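PDB 2XU0: erythrocyte membrane protein 1 from Plasmodium falciparum, which probably binds receptors on host cell surfaces as a variant adhesin, here represented by its N-terminal segment and first Duffy-binding-like domain, implicated in rosetting. Local coordinates for residues Asn103-Asn108 and Asp175-Asn180; Trp319-Cys324 and Gly439-Asp444; Lys431-Leu436 and Asp453-Ile458. The protein carries 10 engineered substitutions. One frame throughout, in Å; residues are numbered along the deposited sequence. Where two conformers were deposited one is given.

Contact 1 (Asn103-Asn108 and Asp175-Asn180)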
loop_
_atom_site.group_PDB
_atom_site.type_symbol
_atom_site.label_atom_id
_atom_site.label_comp_id
_atom_site.label_asym_id
_atom_site.label_seq_id
_atom_site.Cartn_x
_atom_site.Cartn_y
_atom_site.Cartn_z
ATOM N N ASN A 103 7.464 12.487 4.518
ATOM C CA ASN A 103 8.263 11.865 3.460
ATOM C C ASN A 103 8.019 10.349 3.357
ATOM O O ASN A 103 8.921 9.577 3.037
ATOM C CB ASN A 103 9.762 12.261 3.498
ATOM C CG ASN A 103 10.123 13.347 2.514
ATOM O OD1 ASN A 103 10.421 14.488 2.894
ATOM N ND2 ASN A 103 10.077 13.023 1.221
ATOM N N ARG A 104 6.746 9.947 3.583
ATOM C CA ARG A 104 6.273 8.558 3.514
ATOM C C ARG A 104 6.513 7.983 2.134
ATOM O O ARG A 104 6.709 6.777 2.003
ATOM C CB ARG A 104 4.770 8.481 3.844
ATOM C CG ARG A 104 4.417 8.987 5.228
ATOM C CD ARG A 104 3.157 8.348 5.684
ATOM N NE ARG A 104 2.302 9.250 6.436
ATOM C CZ ARG A 104 1.011 9.037 6.641
ATOM N NH1 ARG A 104 0.427 7.937 6.172
ATOM N NH2 ARG A 104 0.290 9.916 7.316
ATOM N N PHE A 105 6.528 8.845 1.106
ATOM C CA PHE A 105 6.692 8.444 -0.288
ATOM C C PHE A 105 8.075 8.567 -0.854
ATOM O O PHE A 105 8.272 8.206 -2.010
ATOM C CB PHE A 105 5.656 9.126 -1.198
ATOM C CG PHE A 105 4.224 8.996 -0.731
ATOM C CD1 PHE A 105 3.514 7.813 -0.925
ATOM C CD2 PHE A 105 3.576 10.060 -0.119
ATOM C CE1 PHE A 105 2.199 7.686 -0.468
ATOM C CE2 PHE A 105 2.264 9.934 0.333
ATOM C CZ PHE A 105 1.576 8.754 0.136
ATOM N N ASP A 106 9.059 8.991 -0.037
ATOM C CA ASP A 106 10.447 9.152 -0.475
ATOM C C ASP A 106 11.009 7.836 -0.967
ATOM O O ASP A 106 10.697 6.795 -0.398
ATOM C CB ASP A 106 11.317 9.712 0.677
ATOM C CG ASP A 106 12.756 9.967 0.291
ATOM O OD1 ASP A 106 13.034 11.052 -0.247
ATOM O OD2 ASP A 106 13.597 9.063 0.502
ATOM N N GLU A 107 11.823 7.881 -2.037
ATOM C CA GLU A 107 12.486 6.728 -2.628
ATOM C C GLU A 107 13.261 5.847 -1.623
ATOM O O GLU A 107 13.475 4.650 -1.882
ATOM C CB GLU A 107 13.365 7.148 -3.825
ATOM C CG GLU A 107 14.554 8.048 -3.484
ATOM C CD GLU A 107 15.625 8.112 -4.559
ATOM O OE1 GLU A 107 16.417 7.149 -4.681
ATOM O OE2 GLU A 107 15.667 9.128 -5.289
ATOM N N ASN A 108 13.663 6.432 -0.476
ATOM C CA ASN A 108 14.398 5.711 0.551
ATOM C C ASN A 108 13.616 5.497 1.847
ATOM O O ASN A 108 14.189 5.011 2.816
ATOM C CB ASN A 108 15.781 6.328 0.784
ATOM C CG ASN A 108 16.712 6.133 -0.378
ATOM O OD1 ASN A 108 17.261 7.093 -0.911
ATOM N ND2 ASN A 108 16.911 4.884 -0.794
ATOM N N ASP A 175 1.504 15.393 0.079
ATOM C CA ASP A 175 2.846 14.864 -0.106
ATOM C C ASP A 175 2.910 13.779 -1.161
ATOM O O ASP A 175 3.986 13.245 -1.445
ATOM C CB ASP A 175 3.427 14.411 1.242
ATOM C CG ASP A 175 4.941 14.342 1.252
ATOM O OD1 ASP A 175 5.586 15.347 0.865
ATOM O OD2 ASP A 175 5.482 13.261 1.565
ATOM N N HIS A 176 1.757 13.489 -1.802
ATOM C CA HIS A 176 1.673 12.439 -2.820
ATOM C C HIS A 176 2.556 12.716 -4.025
ATOM O O HIS A 176 2.571 13.837 -4.492
ATOM C CB HIS A 176 0.216 12.200 -3.260
ATOM C CG HIS A 176 0.043 10.878 -3.935
ATOM N ND1 HIS A 176 0.322 10.716 -5.274
ATOM C CD2 HIS A 176 -0.328 9.686 -3.419
ATOM C CE1 HIS A 176 0.115 9.440 -5.537
ATOM N NE2 HIS A 176 -0.277 8.779 -4.450
ATOM N N PRO A 177 3.249 11.712 -4.594
ATOM C CA PRO A 177 4.074 11.974 -5.789
ATOM C C PRO A 177 3.330 12.557 -7.005
ATOM O O PRO A 177 3.966 13.115 -7.901
ATOM C CB PRO A 177 4.636 10.588 -6.126
ATOM C CG PRO A 177 4.613 9.844 -4.824
ATOM C CD PRO A 177 3.382 10.305 -4.150
ATOM N N ASP A 178 2.000 12.391 -7.072
ATOM C CA ASP A 178 1.184 12.897 -8.185
ATOM C C ASP A 178 0.496 14.225 -7.866
ATOM O O ASP A 178 -0.379 14.640 -8.622
ATOM C CB ASP A 178 0.143 11.838 -8.587
ATOM C CG ASP A 178 0.713 10.509 -9.047
ATOM O OD1 ASP A 178 1.906 10.469 -9.435
ATOM O OD2 ASP A 178 -0.046 9.514 -9.059
ATOM N N LYS A 179 0.881 14.898 -6.746
ATOM C CA LYS A 179 0.315 16.187 -6.294
ATOM C C LYS A 179 0.322 17.271 -7.387
ATOM O O LYS A 179 -0.616 18.064 -7.458
ATOM C CB LYS A 179 0.968 16.692 -4.979
ATOM C CG LYS A 179 2.453 17.083 -5.099
ATOM C CD LYS A 179 3.196 17.054 -3.764
ATOM C CE LYS A 179 4.573 16.426 -3.900
ATOM N NZ LYS A 179 5.237 16.215 -2.578
ATOM N N ASN A 180 1.346 17.259 -8.258
ATOM C CA ASN A 180 1.510 18.239 -9.326
ATOM C C ASN A 180 1.288 17.697 -10.737
ATOM O O ASN A 180 1.736 18.301 -11.716
ATOM C CB ASN A 180 2.835 19.037 -9.167
ATOM C CG ASN A 180 2.947 19.772 -7.846
ATOM O OD1 ASN A 180 2.008 20.443 -7.377
ATOM N ND2 ASN A 180 4.088 19.619 -7.196
HETATM O O HOH W 1 7.146 11.748 0.577
#
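Phe105 and His176 bring their CA atoms to 6.9 Å where two type I beta turns, Asn103 to Asp106 and His176 to Lys179, meet as a loop-to-loop contact of the Duffy-binding-like domain. The second turn starts where helix 154-175 ends, His176 being the first residue to leave helical backbone angles. Phe105 carries most of the apolar contact. Its chi1 of -51° sets CG beside the backbone N, and the ring meets Asp175 O, His176 and Pro177. The edge of the His176 imidazole approaches the face of this phenyl, with centroids 5.2 Å apart and planes inclined at 55°, an edge-to-face pair well short of perpendicular. The imidazole is held at both nitrogens: ND1 accepts from Asp178 N at 3.0 Å, and NE2 is hydrogen-bonded to Ser191 OG, which together should fix the rotation of the ring.

No direct hydrogen bond joins the segments; a water links the first turn to Asp175 at the helix end. It accepts from Phe105 N at 3.0 Å and donates to Asp175 OD2, a second bond so short that its exact length is doubtful. The same OD2 has a weak bond to Tyr171 OH, while OD1 forms a salt bridge with Lys179 NZ at 3.6 Å, so the carboxylate is engaged at both oxygens. Outside the two segments, Phe105 also packs on Tyr171 and Ile172 of helix 154-175, and its carbonyl oxygen accepts from Arg325 of helix 311-338. A CH-pi contact completes the apolar part: Pro177 CD lies over a face of the Phe105 ring, 4.1 Å from its centroid and 26° off the normal.

Contact 2 (Trp319-Cys324 and Gly439-Asp444)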
loop_
_atom_site.group_PDB
_atom_site.type_symbol
_atom_site.label_atom_id
_atom_site.label_comp_id
_atom_site.label_asym_id
_atom_site.label_seq_id
_atom_site.Cartn_x
_atom_site.Cartn_y
_atom_site.Cartn_z
ATOM N N TRP A 319 3.464 -2.845 -1.625
ATOM C CA TRP A 319 4.908 -3.080 -1.639
ATOM C C TRP A 319 5.375 -3.165 -3.079
ATOM O O TRP A 319 6.356 -2.520 -3.451
ATOM C CB TRP A 319 5.287 -4.356 -0.859
ATOM C CG TRP A 319 6.759 -4.661 -0.907
ATOM C CD1 TRP A 319 7.705 -4.256 -0.008
ATOM C CD2 TRP A 319 7.466 -5.329 -1.964
ATOM N NE1 TRP A 319 8.954 -4.656 -0.424
ATOM C CE2 TRP A 319 8.840 -5.316 -1.621
ATOM C CE3 TRP A 319 7.069 -6.004 -3.133
ATOM C CZ2 TRP A 319 9.813 -5.936 -2.409
ATOM C CZ3 TRP A 319 8.040 -6.556 -3.952
ATOM C CH2 TRP A 319 9.399 -6.505 -3.595
ATOM N N SER A 320 4.698 -3.988 -3.875
ATOM C CA SER A 320 5.064 -4.228 -5.274
ATOM C C SER A 320 4.930 -2.996 -6.178
ATOM O O SER A 320 5.811 -2.754 -7.007
ATOM C CB SER A 320 4.324 -5.445 -5.834
ATOM O OG SER A 320 2.938 -5.199 -5.946
ATOM N N GLU A 321 3.855 -2.222 -5.998
ATOM C CA GLU A 321 3.607 -0.989 -6.760
ATOM C C GLU A 321 4.654 0.082 -6.461
ATOM O O GLU A 321 5.193 0.704 -7.390
ATOM C CB GLU A 321 2.183 -0.455 -6.499
ATOM C CG GLU A 321 1.113 -1.221 -7.279
ATOM C CD GLU A 321 1.234 -0.995 -8.773
ATOM O OE1 GLU A 321 0.864 0.104 -9.245
ATOM O OE2 GLU A 321 1.818 -1.868 -9.450
ATOM N N GLU A 322 4.961 0.258 -5.183
ATOM C CA GLU A 322 5.964 1.216 -4.698
ATOM C C GLU A 322 7.353 0.786 -5.059
ATOM O O GLU A 322 8.178 1.650 -5.325
ATOM C CB GLU A 322 5.831 1.452 -3.182
ATOM C CG GLU A 322 4.599 2.271 -2.849
ATOM C CD GLU A 322 4.678 3.713 -3.321
ATOM O OE1 GLU A 322 5.334 4.522 -2.623
ATOM O OE2 GLU A 322 4.153 4.017 -4.421
ATOM N N PHE A 323 7.622 -0.548 -5.105
ATOM C CA PHE A 323 8.916 -1.100 -5.525
ATOM C C PHE A 323 9.128 -0.726 -7.001
ATOM O O PHE A 323 10.182 -0.195 -7.356
ATOM C CB PHE A 323 8.973 -2.666 -5.348
ATOM C CG PHE A 323 10.061 -3.344 -6.165
ATOM C CD1 PHE A 323 11.412 -3.159 -5.855
ATOM C CD2 PHE A 323 9.746 -4.066 -7.314
ATOM C CE1 PHE A 323 12.416 -3.717 -6.658
ATOM C CE2 PHE A 323 10.756 -4.639 -8.106
ATOM C CZ PHE A 323 12.079 -4.445 -7.779
ATOM N N CYS A 324 8.138 -1.032 -7.867
ATOM C CA CYS A 324 8.217 -0.756 -9.315
ATOM C C CYS A 324 8.331 0.753 -9.592
ATOM O O CYS A 324 9.089 1.161 -10.478
ATOM C CB CYS A 324 7.016 -1.357 -10.031
ATOM S SG CYS A 324 6.987 -3.169 -10.050
ATOM N N GLY A 439 0.164 -4.803 -12.058
ATOM C CA GLY A 439 -0.148 -3.535 -11.406
ATOM C C GLY A 439 0.098 -2.317 -12.267
ATOM O O GLY A 439 0.879 -2.383 -13.214
ATOM N N LYS A 440 -0.553 -1.192 -11.953
ATOM C CA LYS A 440 -0.382 0.056 -12.719
ATOM C C LYS A 440 1.119 0.385 -12.976
ATOM O O LYS A 440 1.552 0.497 -14.136
ATOM C CB LYS A 440 -1.095 1.216 -12.002
ATOM C CG LYS A 440 -1.220 2.501 -12.827
ATOM C CD LYS A 440 -1.743 3.676 -11.991
ATOM C CE LYS A 440 -3.233 3.871 -12.140
ATOM N NZ LYS A 440 -3.707 5.121 -11.473
ATOM N N HIS A 441 1.900 0.474 -11.904
ATOM C CA HIS A 441 3.322 0.816 -11.972
ATOM C C HIS A 441 4.140 -0.342 -12.496
ATOM O O HIS A 441 4.982 -0.140 -13.363
ATOM C CB HIS A 441 3.839 1.282 -10.601
ATOM C CG HIS A 441 3.282 2.599 -10.171
ATOM N ND1 HIS A 441 3.738 3.786 -10.713
ATOM C CD2 HIS A 441 2.319 2.880 -9.265
ATOM C CE1 HIS A 441 3.032 4.744 -10.131
ATOM N NE2 HIS A 441 2.185 4.252 -9.242
ATOM N N CYS A 442 3.863 -1.572 -12.025
ATOM C CA CYS A 442 4.635 -2.749 -12.463
ATOM C C CYS A 442 4.501 -3.162 -13.923
ATOM O O CYS A 442 5.489 -3.599 -14.514
ATOM C CB CYS A 442 4.436 -3.919 -11.516
ATOM S SG CYS A 442 4.993 -3.584 -9.820
ATOM N N HIS A 443 3.294 -3.059 -14.496
ATOM C CA HIS A 443 3.053 -3.483 -15.877
ATOM C C HIS A 443 3.597 -2.523 -16.931
ATOM O O HIS A 443 3.894 -2.948 -18.046
ATOM C CB HIS A 443 1.567 -3.757 -16.097
ATOM C CG HIS A 443 1.273 -4.669 -17.244
ATOM N ND1 HIS A 443 0.440 -4.278 -18.279
ATOM C CD2 HIS A 443 1.681 -5.941 -17.469
ATOM C CE1 HIS A 443 0.378 -5.315 -19.102
ATOM N NE2 HIS A 443 1.103 -6.340 -18.654
ATOM N N ASP A 444 3.748 -1.242 -16.558
ATOM C CA ASP A 444 4.235 -0.148 -17.386
ATOM C C ASP A 444 5.762 -0.159 -17.708
ATOM O O ASP A 444 6.532 0.655 -17.192
ATOM C CB ASP A 444 3.739 1.207 -16.832
ATOM C CG ASP A 444 3.974 2.426 -17.716
ATOM O OD1 ASP A 444 4.050 3.552 -17.166
ATOM O OD2 ASP A 444 4.078 2.256 -18.962
#
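Cys324 and Cys442 are joined by a disulfide whose SG atoms lie 2.0 Å apart with chi3 at 99°, a covalent cross-link within the C-terminal subdomain of the Duffy-binding-like domain. Beside it, packing is tight around the buried carboxylate of Glu321. The side chain bends at chi2 (-67°) and reaches across to the start of the short, weakly bonded helix 440-443. His441 N gives OE1 a nearly straight hydrogen bond, 2.9 Å at 174°, received on the syn lone pair; Cys442 N adds a weak one to OE2 at 3.3 Å. Two amides at a helix start would probably stabilise a negative charge here. The His441 ring turns its edge to the same Glu321 OE1, CD2 lying 3.1 Å away. Gly439, lacking a side chain, lets its CA come within 3.2 Å of Glu321 OE2.

The looser side belongs to Lys440, partly exposed, whose chain leads off from the contact after its CB has touched OE1. Among the neighbours, Arg194 of helix 186-204 packs on Glu321, Lys328 further along helix 311-338 bonds to His441 O, and Trp319 and Phe323 extend the buried surface onto helix 371-407.

Contact 3 (Lys431-Leu436 and Asp453-Ile458)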
loop_
_atom_site.group_PDB
_atom_site.type_symbol
_atom_site.label_atom_id
_atom_site.label_comp_id
_atom_site.label_asym_id
_atom_site.label_seq_id
_atom_site.Cartn_x
_atom_site.Cartn_y
_atom_site.Cartn_z
ATOM N N LYS A 431 0.252 -17.692 -9.553
ATOM C CA LYS A 431 -0.900 -16.955 -10.097
ATOM C C LYS A 431 -1.092 -15.605 -9.394
ATOM O O LYS A 431 -1.451 -14.634 -10.041
ATOM C CB LYS A 431 -2.195 -17.791 -10.086
ATOM C CG LYS A 431 -2.064 -19.151 -10.769
ATOM C CD LYS A 431 -1.881 -19.081 -12.290
ATOM C CE LYS A 431 -1.309 -20.368 -12.839
ATOM N NZ LYS A 431 -1.380 -20.421 -14.324
ATOM N N PHE A 432 -0.839 -15.543 -8.083
ATOM C CA PHE A 432 -0.934 -14.295 -7.338
ATOM C C PHE A 432 0.195 -13.331 -7.748
ATOM O O PHE A 432 -0.041 -12.125 -7.799
ATOM C CB PHE A 432 -1.001 -14.527 -5.799
ATOM C CG PHE A 432 -1.147 -13.213 -5.056
ATOM C CD1 PHE A 432 -2.393 -12.623 -4.895
ATOM C CD2 PHE A 432 -0.026 -12.543 -4.565
ATOM C CE1 PHE A 432 -2.518 -11.366 -4.288
ATOM C CE2 PHE A 432 -0.151 -11.301 -3.950
ATOM C CZ PHE A 432 -1.399 -10.717 -3.812
ATOM N N LEU A 433 1.409 -13.856 -8.053
ATOM C CA LEU A 433 2.533 -13.039 -8.486
ATOM C C LEU A 433 2.289 -12.375 -9.850
ATOM O O LEU A 433 2.734 -11.243 -10.045
ATOM C CB LEU A 433 3.903 -13.768 -8.429
ATOM C CG LEU A 433 4.438 -14.126 -7.025
ATOM C CD1 LEU A 433 5.757 -14.911 -7.111
ATOM C CD2 LEU A 433 4.669 -12.895 -6.175
ATOM N N ASN A 434 1.516 -13.037 -10.734
ATOM C CA ASN A 434 1.094 -12.513 -12.041
ATOM C C ASN A 434 0.242 -11.272 -11.832
ATOM O O ASN A 434 0.353 -10.342 -12.609
ATOM C CB ASN A 434 0.245 -13.543 -12.834
ATOM C CG ASN A 434 0.930 -14.809 -13.283
ATOM O OD1 ASN A 434 0.279 -15.837 -13.503
ATOM N ND2 ASN A 434 2.239 -14.767 -13.485
ATOM N N LEU A 435 -0.593 -11.243 -10.780
ATOM C CA LEU A 435 -1.423 -10.067 -10.458
ATOM C C LEU A 435 -0.522 -8.869 -10.089
ATOM O O LEU A 435 -0.820 -7.732 -10.479
ATOM C CB LEU A 435 -2.383 -10.375 -9.293
ATOM C CG LEU A 435 -3.389 -11.526 -9.469
ATOM C CD1 LEU A 435 -4.371 -11.585 -8.284
ATOM C CD2 LEU A 435 -4.101 -11.488 -10.836
ATOM N N LEU A 436 0.583 -9.134 -9.356
ATOM C CA LEU A 436 1.532 -8.092 -8.969
ATOM C C LEU A 436 2.222 -7.537 -10.208
ATOM O O LEU A 436 2.358 -6.317 -10.318
ATOM C CB LEU A 436 2.545 -8.572 -7.903
ATOM C CG LEU A 436 1.964 -9.043 -6.561
ATOM C CD1 LEU A 436 3.069 -9.485 -5.656
ATOM C CD2 LEU A 436 1.079 -7.960 -5.882
ATOM N N ASP A 453 8.773 -9.166 -13.567
ATOM C CA ASP A 453 8.224 -10.521 -13.472
ATOM C C ASP A 453 8.646 -11.105 -12.150
ATOM O O ASP A 453 9.783 -11.594 -12.006
ATOM C CB ASP A 453 8.614 -11.412 -14.666
ATOM C CG ASP A 453 7.936 -12.788 -14.704
ATOM O OD1 ASP A 453 7.122 -13.082 -13.805
ATOM O OD2 ASP A 453 8.202 -13.551 -15.642
ATOM N N PHE A 454 7.725 -11.041 -11.174
ATOM C CA PHE A 454 7.916 -11.542 -9.817
ATOM C C PHE A 454 8.107 -13.060 -9.770
ATOM O O PHE A 454 8.639 -13.570 -8.774
ATOM C CB PHE A 454 6.851 -11.022 -8.852
ATOM C CG PHE A 454 6.965 -9.516 -8.644
ATOM C CD1 PHE A 454 8.073 -8.965 -7.994
ATOM C CD2 PHE A 454 5.974 -8.656 -9.109
ATOM C CE1 PHE A 454 8.180 -7.575 -7.803
ATOM C CE2 PHE A 454 6.089 -7.271 -8.946
ATOM C CZ PHE A 454 7.185 -6.738 -8.289
ATOM N N ASN A 455 7.692 -13.769 -10.859
ATOM C CA ASN A 455 7.894 -15.209 -11.010
ATOM C C ASN A 455 9.324 -15.510 -11.512
ATOM O O ASN A 455 9.700 -16.662 -11.590
ATOM C CB ASN A 455 6.840 -15.833 -11.939
ATOM C CG ASN A 455 5.467 -15.894 -11.347
ATOM O OD1 ASN A 455 4.467 -15.462 -11.945
ATOM N ND2 ASN A 455 5.382 -16.377 -10.138
ATOM N N LYS A 456 10.115 -14.479 -11.829
ATOM C CA LYS A 456 11.509 -14.619 -12.252
ATOM C C LYS A 456 12.333 -13.634 -11.410
ATOM O O LYS A 456 12.718 -12.573 -11.906
ATOM C CB LYS A 456 11.658 -14.365 -13.784
ATOM C CG LYS A 456 11.064 -15.486 -14.629
ATOM C CD LYS A 456 11.518 -15.423 -16.077
ATOM C CE LYS A 456 11.140 -16.666 -16.856
ATOM N NZ LYS A 456 11.904 -17.872 -16.420
ATOM N N PRO A 457 12.545 -13.923 -10.105
ATOM C CA PRO A 457 13.244 -12.958 -9.246
ATOM C C PRO A 457 14.620 -12.532 -9.741
ATOM O O PRO A 457 14.965 -11.358 -9.637
ATOM C CB PRO A 457 13.279 -13.648 -7.878
ATOM C CG PRO A 457 12.136 -14.596 -7.908
ATOM C CD PRO A 457 12.124 -15.105 -9.333
ATOM N N ILE A 458 15.370 -13.456 -10.326
ATOM C CA ILE A 458 16.699 -13.143 -10.869
ATOM C C ILE A 458 16.661 -11.991 -11.882
ATOM O O ILE A 458 17.483 -11.093 -11.778
ATOM C CB ILE A 458 17.435 -14.443 -11.318
ATOM C CG1 ILE A 458 17.901 -15.271 -10.073
ATOM C CG2 ILE A 458 18.602 -14.207 -12.284
ATOM C CD1 ILE A 458 18.321 -14.459 -8.788
#
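Phe454 lays its ring obliquely against Leu436, with CD2 3.6 Å from Leu436 CB, while its own CB packs against Leu433 CD2 at 3.9 Å. The contact thus joins one side of helix 429-437 to a type I beta turn, Asp453 to Lys456, that leads into helix 457-460 in the C-terminal subdomain. The side chains of Leu433 and Phe454 cross at about a right angle. Leu433 CG stands beside its backbone N, and with chi2 at 177° CD1 lies 3.6 Å from the carbonyl oxygen of Phe454; the leucine therefore touches the turn with both methyl groups. Leu433 O lies at the edge of the Phe454 ring, close to its plane.

Asn455 continues the contact toward the partly exposed side: its CG is 3.9 Å from Leu433 CB, and its amide plane stands 82° to that of Asn434. The turn is shaped from within. Asp453 O accepts from Lys456 N at 2.9 Å, and Asp453 OD1 accepts from Asn455 N at 3.1 Å, an Asx turn. Asn437 ties this turn back to the first helix, bonding through ND2 to Asp453 OD1 and through OD1 to Phe454 N. Around the pair, Leu433 rests on Phe391 and Asn395 of helix 371-407, Phe454 on Trp319 and Phe323 of helix 311-338, and Leu436 on Ala22 of helix 22-39.

How the contacts relate
From the N terminus, contact 1 comes first, closing a loop that runs from 103-108 through helices 133-136 and 154-175 to 175-180. It closes before contact 2 opens on helix 311-338. Contact 2 spans helices 371-407, 415-423 and 429-437 before returning at 439-444; contact 3 opens at 431-436, inside that span, and closes beyond it at 453-458, so the two cross. Their centres are 11 Å apart, and Cys442 SG lies 3.9 Å from Phe454 CE2. Contact 1, centred 15 Å from contact 2, reaches it through Phe105 packing on Glu322. Helix 311-338 supplies one side of contact 2 and borders contacts 1 and 3, linking loops 103-108 and 175-180 to the C-terminal subdomain.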